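Local coordinates for putative NADPH-dependent oxidoreductase (Desulfitobacterium hafniense DCB-2, PDB 3DB2), which probably catalyses an NADPH-dependent oxidation or reduction, with a Rossmann domain for the nucleotide joined to a GFO/IDH/MocA-type C-terminal domain, at residues C[22-27]-C[44-49]; C[198-203]-C[331-336]; C[218-223]-C[228-233]. All blocks are in the same frame, centred on the assembly; numbering follows the deposited sequence. Where two conformers were deposited one is given.

Contact 1. Residues C[22-27]-C[44-49]; sequences DAYTKS and EKFGKR
Asp22 and Arg49 have the closest CA atoms of the two segments, yet these lie 9.8 Å apart, so helix 15-24 and helix 40-50 meet through side chains and not through their backbones. These are the first two helices of the Rossmann fold, joined by strand 30-36. Arg49 NH1 donates to Asp22 OD1 at 3.0 Å in a salt bridge. The bond is bent, with an angle of 131° at the hydrogen, and it meets the carboxylate on its syn side. Arg49 starts with CG anti to its nitrogen (chi1 175°), then bends at chi2 and chi3, so that the two side chains cross at about a right angle while the guanidinium and carboxylate planes stay within 28° of each other. Asp22 OD1 also bonds the hydroxyl of Tyr50, so one oxygen serves two groups. Without the carboxylate, as with an alanine here, the Arg49 guanidinium would probably be left free to turn and the Tyr50 hydroxyl short of a partner. Deeper in, Phe46 packs against Ala17 and Ala21 of helix 15-24 and touches the residues of a probable GxGxxA nucleotide-binding turn. Its ring is approached at the edge, near its plane, by the hydroxyl of Tyr24: OH lies 4.2 Å from Phe46 CZ.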
loop_
_atom_site.group_PDB
_atom_site.type_symbol
_atom_site.label_atom_id
_atom_site.label_comp_id
_atom_site.label_asym_id
_atom_site.label_seq_id
_atom_site.Cartn_x
_atom_site.Cartn_y
_atom_site.Cartn_z
ATOM N N ASP C 22 -9.300 -22.630 -24.364
ATOM C CA ASP C 22 -10.221 -21.667 -24.944
ATOM C C ASP C 22 -9.450 -20.524 -25.595
ATOM O O ASP C 22 -9.759 -19.978 -26.648
ATOM C CB ASP C 22 -11.160 -21.143 -23.859
ATOM C CG ASP C 22 -12.282 -22.114 -23.556
ATOM O OD1 ASP C 22 -12.358 -23.170 -24.218
ATOM O OD2 ASP C 22 -13.068 -21.815 -22.630
ATOM N N ALA C 23 -8.338 -20.120 -24.986
ATOM C CA ALA C 23 -7.530 -19.082 -25.640
ATOM C C ALA C 23 -6.574 -19.627 -26.680
ATOM O O ALA C 23 -6.537 -19.122 -27.817
ATOM C CB ALA C 23 -6.805 -18.335 -24.527
ATOM N N TYR C 24 -5.760 -20.636 -26.350
ATOM C CA TYR C 24 -4.631 -20.966 -27.229
ATOM C C TYR C 24 -5.106 -21.693 -28.482
ATOM O O TYR C 24 -4.390 -21.676 -29.493
ATOM C CB TYR C 24 -3.510 -21.729 -26.529
ATOM C CG TYR C 24 -3.719 -23.087 -25.940
ATOM C CD1 TYR C 24 -3.875 -24.208 -26.755
ATOM C CD2 TYR C 24 -3.767 -23.278 -24.570
ATOM C CE1 TYR C 24 -4.073 -25.469 -26.232
ATOM C CE2 TYR C 24 -3.967 -24.542 -24.023
ATOM C CZ TYR C 24 -4.114 -25.627 -24.876
ATOM O OH TYR C 24 -4.312 -26.894 -24.370
ATOM N N THR C 25 -6.266 -22.354 -28.446
ATOM C CA THR C 25 -6.602 -23.108 -29.678
ATOM C C THR C 25 -7.074 -22.144 -30.759
ATOM O O THR C 25 -7.276 -22.548 -31.906
ATOM C CB THR C 25 -7.647 -24.198 -29.418
ATOM O OG1 THR C 25 -8.864 -23.610 -28.908
ATOM C CG2 THR C 25 -7.132 -25.152 -28.355
ATOM N N LYS C 26 -7.230 -20.864 -30.429
ATOM C CA LYS C 26 -7.492 -19.863 -31.461
ATOM C C LYS C 26 -6.276 -19.576 -32.344
ATOM O O LYS C 26 -6.439 -18.981 -33.416
ATOM C CB LYS C 26 -7.930 -18.536 -30.855
ATOM C CG LYS C 26 -9.097 -18.624 -29.898
ATOM C CD LYS C 26 -9.484 -17.200 -29.497
ATOM C CE LYS C 26 -10.509 -17.244 -28.368
ATOM N NZ LYS C 26 -11.041 -15.872 -28.091
ATOM N N SER C 27 -5.098 -19.970 -31.877
ATOM C CA SER C 27 -3.844 -19.692 -32.556
ATOM C C SER C 27 -3.574 -20.577 -33.782
ATOM O O SER C 27 -3.674 -21.804 -33.694
ATOM C CB SER C 27 -2.671 -19.889 -31.595
ATOM O OG SER C 27 -1.469 -19.386 -32.157
ATOM N N GLU C 44 -11.867 -37.808 -21.325
ATOM C CA GLU C 44 -13.078 -37.905 -22.138
ATOM C C GLU C 44 -13.575 -36.535 -22.593
ATOM O O GLU C 44 -13.675 -36.219 -23.777
ATOM C CB GLU C 44 -14.176 -38.560 -21.286
ATOM C CG GLU C 44 -13.906 -40.018 -20.974
ATOM C CD GLU C 44 -13.798 -40.911 -22.195
ATOM O OE1 GLU C 44 -14.070 -42.133 -22.057
ATOM O OE2 GLU C 44 -13.446 -40.428 -23.293
ATOM N N LYS C 45 -13.934 -35.744 -21.608
ATOM C CA LYS C 45 -14.578 -34.440 -21.758
ATOM C C LYS C 45 -13.670 -33.529 -22.562
ATOM O O LYS C 45 -14.028 -32.915 -23.567
ATOM C CB LYS C 45 -14.854 -33.956 -20.346
ATOM C CG LYS C 45 -15.594 -32.648 -20.245
ATOM C CD LYS C 45 -16.257 -32.502 -18.886
ATOM C CE LYS C 45 -16.608 -31.041 -18.616
ATOM N NZ LYS C 45 -17.183 -30.361 -19.813
ATOM N N PHE C 46 -12.402 -33.430 -22.149
ATOM C CA PHE C 46 -11.497 -32.467 -22.791
ATOM C C PHE C 46 -11.321 -32.763 -24.264
ATOM O O PHE C 46 -11.498 -31.938 -25.177
ATOM C CB PHE C 46 -10.177 -32.507 -22.001
ATOM C CG PHE C 46 -9.219 -31.388 -22.389
ATOM C CD1 PHE C 46 -8.322 -31.584 -23.414
ATOM C CD2 PHE C 46 -9.246 -30.171 -21.725
ATOM C CE1 PHE C 46 -7.435 -30.602 -23.820
ATOM C CE2 PHE C 46 -8.367 -29.172 -22.120
ATOM C CZ PHE C 46 -7.482 -29.384 -23.162
ATOM N N GLY C 47 -10.955 -34.019 -24.592
ATOM C CA GLY C 47 -10.726 -34.378 -25.980
ATOM C C GLY C 47 -11.930 -34.164 -26.857
ATOM O O GLY C 47 -11.825 -33.844 -28.045
ATOM N N LYS C 48 -13.130 -34.339 -26.304
ATOM C CA LYS C 48 -14.324 -34.095 -27.141
ATOM C C LYS C 48 -14.499 -32.601 -27.365
ATOM O O LYS C 48 -14.657 -32.107 -28.480
ATOM C CB LYS C 48 -15.508 -34.756 -26.444
ATOM C CG LYS C 48 -16.824 -34.673 -27.194
ATOM C CD LYS C 48 -17.956 -35.368 -26.440
ATOM N N ARG C 49 -14.455 -31.846 -26.269
ATOM C CA ARG C 49 -14.551 -30.390 -26.304
ATOM C C ARG C 49 -13.618 -29.777 -27.329
ATOM O O ARG C 49 -13.997 -28.955 -28.155
ATOM C CB ARG C 49 -14.199 -29.835 -24.920
ATOM C CG ARG C 49 -14.157 -28.319 -24.885
ATOM C CD ARG C 49 -15.527 -27.676 -24.830
ATOM N NE ARG C 49 -15.565 -26.693 -23.752
ATOM C CZ ARG C 49 -15.095 -25.455 -23.849
ATOM N NH1 ARG C 49 -14.544 -25.005 -24.972
ATOM N NH2 ARG C 49 -15.193 -24.665 -22.782
#

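Contact 2. Residues C[198-203]-C[331-336]; sequences ARVFNF and LAVVLA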
loop_
_atom_site.group_PDB
_atom_site.type_symbol
_atom_site.label_atom_id
_atom_site.label_comp_id
_atom_site.label_asym_id
_atom_site.label_seq_id
_atom_site.Cartn_x
_atom_site.Cartn_y
_atom_site.Cartn_z
ATOM N N ALA C 198 15.750 -7.634 -3.569
ATOM C CA ALA C 198 16.877 -7.978 -2.714
ATOM C C ALA C 198 16.470 -8.573 -1.379
ATOM O O ALA C 198 17.090 -9.487 -0.824
ATOM C CB ALA C 198 17.747 -6.751 -2.470
ATOM N N ARG C 199 15.444 -8.034 -0.750
ATOM C CA ARG C 199 14.998 -8.444 0.570
ATOM C C ARG C 199 13.507 -8.167 0.763
ATOM O O ARG C 199 12.866 -7.344 0.071
ATOM C CB ARG C 199 15.755 -7.749 1.706
ATOM C CG ARG C 199 15.590 -6.228 1.763
ATOM C CD ARG C 199 16.597 -5.640 2.782
ATOM N NE ARG C 199 17.931 -6.028 2.281
ATOM C CZ ARG C 199 18.542 -5.402 1.302
ATOM N NH1 ARG C 199 18.021 -4.324 0.707
ATOM N NH2 ARG C 199 19.726 -5.917 0.963
ATOM N N VAL C 200 12.918 -8.883 1.720
ATOM C CA VAL C 200 11.516 -8.973 2.022
ATOM C C VAL C 200 11.228 -8.817 3.511
ATOM O O VAL C 200 12.002 -9.390 4.282
ATOM C CB VAL C 200 10.975 -10.369 1.598
ATOM C CG1 VAL C 200 9.472 -10.477 1.800
ATOM C CG2 VAL C 200 11.336 -10.668 0.152
ATOM N N PHE C 201 10.142 -8.139 3.869
ATOM C CA PHE C 201 9.607 -8.198 5.228
ATOM C C PHE C 201 8.092 -8.446 5.087
ATOM O O PHE C 201 7.415 -7.826 4.272
ATOM C CB PHE C 201 9.931 -6.988 6.107
ATOM C CG PHE C 201 9.370 -7.172 7.508
ATOM C CD1 PHE C 201 10.161 -7.809 8.460
ATOM C CD2 PHE C 201 8.102 -6.773 7.899
ATOM C CE1 PHE C 201 9.679 -8.042 9.741
ATOM C CE2 PHE C 201 7.625 -6.987 9.178
ATOM C CZ PHE C 201 8.423 -7.625 10.104
ATOM N N ASN C 202 7.548 -9.318 5.933
ATOM C CA ASN C 202 6.095 -9.514 5.883
ATOM C C ASN C 202 5.470 -9.578 7.274
ATOM O O ASN C 202 6.037 -10.197 8.169
ATOM C CB ASN C 202 5.757 -10.808 5.137
ATOM C CG ASN C 202 4.308 -11.044 4.852
ATOM O OD1 ASN C 202 3.639 -10.330 4.108
ATOM N ND2 ASN C 202 3.709 -12.092 5.395
ATOM N N PHE C 203 4.296 -8.979 7.427
ATOM C CA PHE C 203 3.373 -9.252 8.521
ATOM C C PHE C 203 2.191 -10.035 7.929
ATOM O O PHE C 203 1.620 -9.620 6.903
ATOM C CB PHE C 203 2.880 -8.026 9.222
ATOM C CG PHE C 203 3.824 -7.286 10.167
ATOM C CD1 PHE C 203 4.585 -7.955 11.091
ATOM C CD2 PHE C 203 3.893 -5.890 10.106
ATOM C CE1 PHE C 203 5.413 -7.321 11.996
ATOM C CE2 PHE C 203 4.738 -5.237 10.993
ATOM C CZ PHE C 203 5.502 -5.929 11.915
ATOM N N LEU C 331 9.141 -17.321 -6.735
ATOM C CA LEU C 331 8.841 -18.188 -5.607
ATOM C C LEU C 331 9.638 -17.812 -4.354
ATOM O O LEU C 331 9.153 -17.869 -3.235
ATOM C CB LEU C 331 9.207 -19.634 -5.922
ATOM C CG LEU C 331 9.082 -20.677 -4.786
ATOM C CD1 LEU C 331 7.633 -20.699 -4.302
ATOM C CD2 LEU C 331 9.589 -22.029 -5.282
ATOM N N ALA C 332 10.901 -17.455 -4.581
ATOM C CA ALA C 332 11.814 -17.061 -3.512
ATOM C C ALA C 332 11.284 -15.859 -2.732
ATOM O O ALA C 332 11.466 -15.765 -1.522
ATOM C CB ALA C 332 13.177 -16.744 -4.108
ATOM N N VAL C 333 10.613 -14.929 -3.398
ATOM C CA VAL C 333 9.966 -13.830 -2.673
ATOM C C VAL C 333 8.923 -14.373 -1.701
ATOM O O VAL C 333 8.831 -13.965 -0.541
ATOM C CB VAL C 333 9.369 -12.813 -3.653
ATOM C CG1 VAL C 333 8.609 -11.677 -3.012
ATOM C CG2 VAL C 333 10.508 -12.194 -4.486
ATOM N N VAL C 334 8.102 -15.324 -2.181
ATOM C CA VAL C 334 7.070 -15.915 -1.343
ATOM C C VAL C 334 7.738 -16.644 -0.177
ATOM O O VAL C 334 7.281 -16.491 0.958
ATOM C CB VAL C 334 6.137 -16.847 -2.142
ATOM C CG1 VAL C 334 5.132 -17.529 -1.209
ATOM C CG2 VAL C 334 5.364 -16.093 -3.221
ATOM N N LEU C 335 8.801 -17.404 -0.437
ATOM C CA LEU C 335 9.399 -18.177 0.658
ATOM C C LEU C 335 10.067 -17.231 1.668
ATOM O O LEU C 335 10.031 -17.477 2.875
ATOM C CB LEU C 335 10.363 -19.217 0.112
ATOM C CG LEU C 335 9.784 -20.255 -0.857
ATOM C CD1 LEU C 335 10.894 -21.110 -1.463
ATOM C CD2 LEU C 335 8.737 -21.142 -0.182
ATOM N N ALA C 336 10.633 -16.150 1.153
ATOM C CA ALA C 336 11.315 -15.204 2.064
ATOM C C ALA C 336 10.299 -14.535 2.962
ATOM O O ALA C 336 10.580 -14.283 4.149
ATOM C CB ALA C 336 12.104 -14.219 1.231
#
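Val200 carries this contact from the strand side, pushing its isopropyl group at the helix between Val333 and Ala336. With CG1 anti to the backbone N (chi1 -176°), CG2 sits beside that nitrogen and becomes the branch that touches. Val200 CG2 rests 3.8 Å from Ala336 CB, and the same methyl is 4.3 Å from Val333 CG1. A second conformer of Val200 was deposited, so these methyl distances belong to the one described. Val200 CB itself is 4.0 Å from Ala336 CB, and the small alanine lets the helix come close: the CA atoms of Val200 and Ala336 are 6.2 Å apart. No hydrogen bond crosses between the segments; the join is buried and rests on apolar side chains, with the same methyl also near Val333 O.

Asn202 also points at the helix, but its amide stops short of residues 331-336, and ND2 bonds Asn217 instead. Phe201 and Phe203 belong to the other face of the strand. Phe203, with CG beside its nitrogen (chi1 -74°), turns a ring face to Phe201, two residues back on the same face of the strand, whose CE2 lies 3.5 Å above the ring centre. The Phe201 ring also stacks on Phe201 of the second subunit. Behind the contact, Val333 reaches on to Ile187 of helix 183-194, while Ala336 meets Ile352 near the C terminus.

The strand thus has helices on one face and a partner subunit on the other, the two-faced arrangement of the large open sheet in the GFO/IDH/MocA C-terminal domain.

Contact 3. Residues C[218-223]-C[228-233]; sequences QTLLEF and QAYLGT
Leu231 O is gripped twice: Thr219 N donates to it at 2.8 Å, and water 1 donates to it at 2.7 Å. The two strands form an antiparallel beta hairpin in the large mixed sheet of the C-terminal domain. Their axes run 4.7 Å apart, with N-to-C directions 159° from each other. Thr219 with Leu231 and Leu221 with Ala229 are the hydrogen-bonded pairs, each closed by two backbone bonds; Leu231 N to Thr219 O is the straightest, at 169°. Water 1 also donates to Thr219 OG1, a hydroxyl that has Asn202 as a further partner, and it bonds Thr233 OG1, so it pins the strands together near this end.

On the face that carries Gln218, Leu220 and Glu222, Tyr230 dominates. Its CG lies anti to the backbone N (chi1 161°), which sends the ring along the hairpin toward Gln218. There Gln218 NE2 donates to Tyr230 OH at 3.0 Å, the amide standing almost perpendicular to the ring, and Glu151 of the second subunit bonds the same hydroxyl. Gln218 CB meets the ring edge in its plane, while the backbone N of Gly232 lies above one face; a CB on Gly232 would collide with the hydroxyl. Nearer the turn, the side chains of Glu222 and Gln228 run side by side, and Glu222 OE2 and Gln228 OE1 both engage Lys205 of the second subunit.

On the opposite face Leu221, Phe223 and Leu231 pack on helix 183-194. Here Ala229 CB is touched by two neighbours: Leu221 CD1, in the conformer described, lies 3.7 Å away, and Phe223 CE1 approaches equally closely, edge of the ring first.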
loop_
_atom_site.group_PDB
_atom_site.type_symbol
_atom_site.label_atom_id
_atom_site.label_comp_id
_atom_site.label_asym_id
_atom_site.label_seq_id
_atom_site.Cartn_x
_atom_site.Cartn_y
_atom_site.Cartn_z
ATOM N N GLN C 218 0.749 -8.267 4.450
ATOM C CA GLN C 218 1.300 -7.019 3.924
ATOM C C GLN C 218 2.819 -7.234 3.876
ATOM O O GLN C 218 3.438 -7.517 4.888
ATOM C CB GLN C 218 0.896 -5.848 4.771
ATOM C CG GLN C 218 -0.580 -5.520 4.566
ATOM C CD GLN C 218 -1.045 -4.254 5.240
ATOM O OE1 GLN C 218 -0.735 -4.052 6.418
ATOM N NE2 GLN C 218 -1.768 -3.377 4.554
ATOM N N THR C 219 3.381 -7.055 2.688
ATOM C CA THR C 219 4.773 -7.392 2.442
ATOM C C THR C 219 5.508 -6.149 1.917
ATOM O O THR C 219 4.937 -5.542 0.992
ATOM C CB THR C 219 4.907 -8.504 1.387
ATOM O OG1 THR C 219 4.070 -9.581 1.804
ATOM C CG2 THR C 219 6.348 -8.967 1.322
ATOM N N LEU C 220 6.659 -5.894 2.503
ATOM C CA LEU C 220 7.569 -4.880 1.974
ATOM C C LEU C 220 8.743 -5.568 1.259
ATOM O O LEU C 220 9.282 -6.579 1.682
ATOM C CB LEU C 220 8.110 -3.977 3.067
ATOM C CG LEU C 220 7.058 -3.211 3.859
ATOM C CD1 LEU C 220 7.769 -2.255 4.825
ATOM C CD2 LEU C 220 6.083 -2.473 2.965
ATOM N N LEU C 221 9.147 -4.969 0.164
ATOM C CA LEU C 221 10.258 -5.360 -0.674
ATOM C C LEU C 221 11.223 -4.197 -0.876
ATOM O O LEU C 221 10.824 -3.051 -1.034
ATOM C CB LEU C 221 9.751 -5.845 -2.038
ATOM C CG LEU C 221 8.509 -6.747 -1.989
ATOM C CD1 LEU C 221 7.533 -6.375 -3.091
ATOM C CD2 LEU C 221 8.916 -8.200 -2.105
ATOM N N GLU C 222 12.513 -4.489 -0.871
ATOM C CA GLU C 222 13.547 -3.558 -1.332
ATOM C C GLU C 222 14.230 -4.223 -2.528
ATOM O O GLU C 222 14.571 -5.412 -2.404
ATOM C CB GLU C 222 14.608 -3.229 -0.313
ATOM C CG GLU C 222 14.136 -2.360 0.828
ATOM C CD GLU C 222 15.317 -1.669 1.506
ATOM O OE1 GLU C 222 16.294 -2.343 1.873
ATOM O OE2 GLU C 222 15.243 -0.438 1.677
ATOM N N PHE C 223 14.406 -3.481 -3.594
ATOM C CA PHE C 223 14.982 -3.954 -4.845
ATOM C C PHE C 223 16.512 -3.870 -4.800
ATOM O O PHE C 223 17.053 -3.180 -3.943
ATOM C CB PHE C 223 14.430 -3.172 -6.060
ATOM C CG PHE C 223 12.988 -3.668 -6.283
ATOM C CD1 PHE C 223 11.946 -3.063 -5.608
ATOM C CD2 PHE C 223 12.752 -4.718 -7.132
ATOM C CE1 PHE C 223 10.641 -3.515 -5.756
ATOM C CE2 PHE C 223 11.447 -5.207 -7.265
ATOM C CZ PHE C 223 10.416 -4.620 -6.560
ATOM N N GLN C 228 11.628 0.584 -3.901
ATOM C CA GLN C 228 10.876 -0.138 -2.886
ATOM C C GLN C 228 9.477 -0.514 -3.357
ATOM O O GLN C 228 8.957 0.150 -4.254
ATOM C CB GLN C 228 10.705 0.720 -1.644
ATOM C CG GLN C 228 12.001 1.012 -0.933
ATOM C CD GLN C 228 11.885 1.839 0.321
ATOM O OE1 GLN C 228 12.733 2.710 0.570
ATOM N NE2 GLN C 228 10.876 1.563 1.145
ATOM N N ALA C 229 8.900 -1.545 -2.756
ATOM C CA ALA C 229 7.507 -1.872 -3.068
ATOM C C ALA C 229 6.796 -2.453 -1.834
ATOM O O ALA C 229 7.429 -2.995 -0.937
ATOM C CB ALA C 229 7.390 -2.815 -4.236
ATOM N N TYR C 230 5.481 -2.287 -1.863
ATOM C CA TYR C 230 4.486 -2.853 -0.979
ATOM C C TYR C 230 3.632 -3.854 -1.757
ATOM O O TYR C 230 3.230 -3.513 -2.875
ATOM C CB TYR C 230 3.598 -1.741 -0.408
ATOM C CG TYR C 230 2.292 -2.267 0.130
ATOM C CD1 TYR C 230 2.263 -3.015 1.308
ATOM C CD2 TYR C 230 1.100 -2.026 -0.541
ATOM C CE1 TYR C 230 1.053 -3.489 1.780
ATOM C CE2 TYR C 230 -0.114 -2.509 -0.065
ATOM C CZ TYR C 230 -0.107 -3.239 1.101
ATOM O OH TYR C 230 -1.279 -3.746 1.627
ATOM N N LEU C 231 3.381 -5.021 -1.162
ATOM C CA LEU C 231 2.429 -5.963 -1.731
ATOM C C LEU C 231 1.418 -6.382 -0.668
ATOM O O LEU C 231 1.825 -6.943 0.340
ATOM C CB LEU C 231 3.153 -7.178 -2.286
ATOM C CG LEU C 231 2.261 -8.353 -2.715
ATOM C CD1 LEU C 231 1.304 -7.945 -3.820
ATOM C CD2 LEU C 231 3.127 -9.501 -3.188
ATOM N N GLY C 232 0.145 -6.127 -0.893
ATOM C CA GLY C 232 -0.927 -6.594 -0.021
ATOM C C GLY C 232 -1.634 -7.751 -0.696
ATOM O O GLY C 232 -1.971 -7.662 -1.873
ATOM N N THR C 233 -1.796 -8.846 0.039
ATOM C CA THR C 233 -2.502 -10.039 -0.458
ATOM C C THR C 233 -3.527 -10.408 0.611
ATOM O O THR C 233 -3.189 -10.485 1.793
ATOM C CB THR C 233 -1.582 -11.224 -0.762
ATOM O OG1 THR C 233 -0.665 -11.442 0.314
ATOM C CG2 THR C 233 -0.771 -10.946 -2.021
HETATM O O HOH W 1 1.379 -9.630 0.446
HETATM O O HOH W 2 9.547 -1.195 0.846
#

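Starting from the N terminus, contact 1 closes a short loop around strand 30-36 within the Rossmann domain and is complete long before the others begin. Contact 2 then opens at strand 197-205 and closes only at helix 324-343, some 130 residues on. Contact 3, a hairpin with a four-residue turn, lies wholly within that span. Contacts 2 and 3 are neighbours in space, with centres about 9 Å apart, and share one sheet: Phe201 O and Leu220 N, 2.7 Å apart, probably form a hydrogen bond between their strands. Both also reach the second subunit. Contact 1, its centre about 37 Å from that of contact 2, lies on the opposite side of the chain's centre.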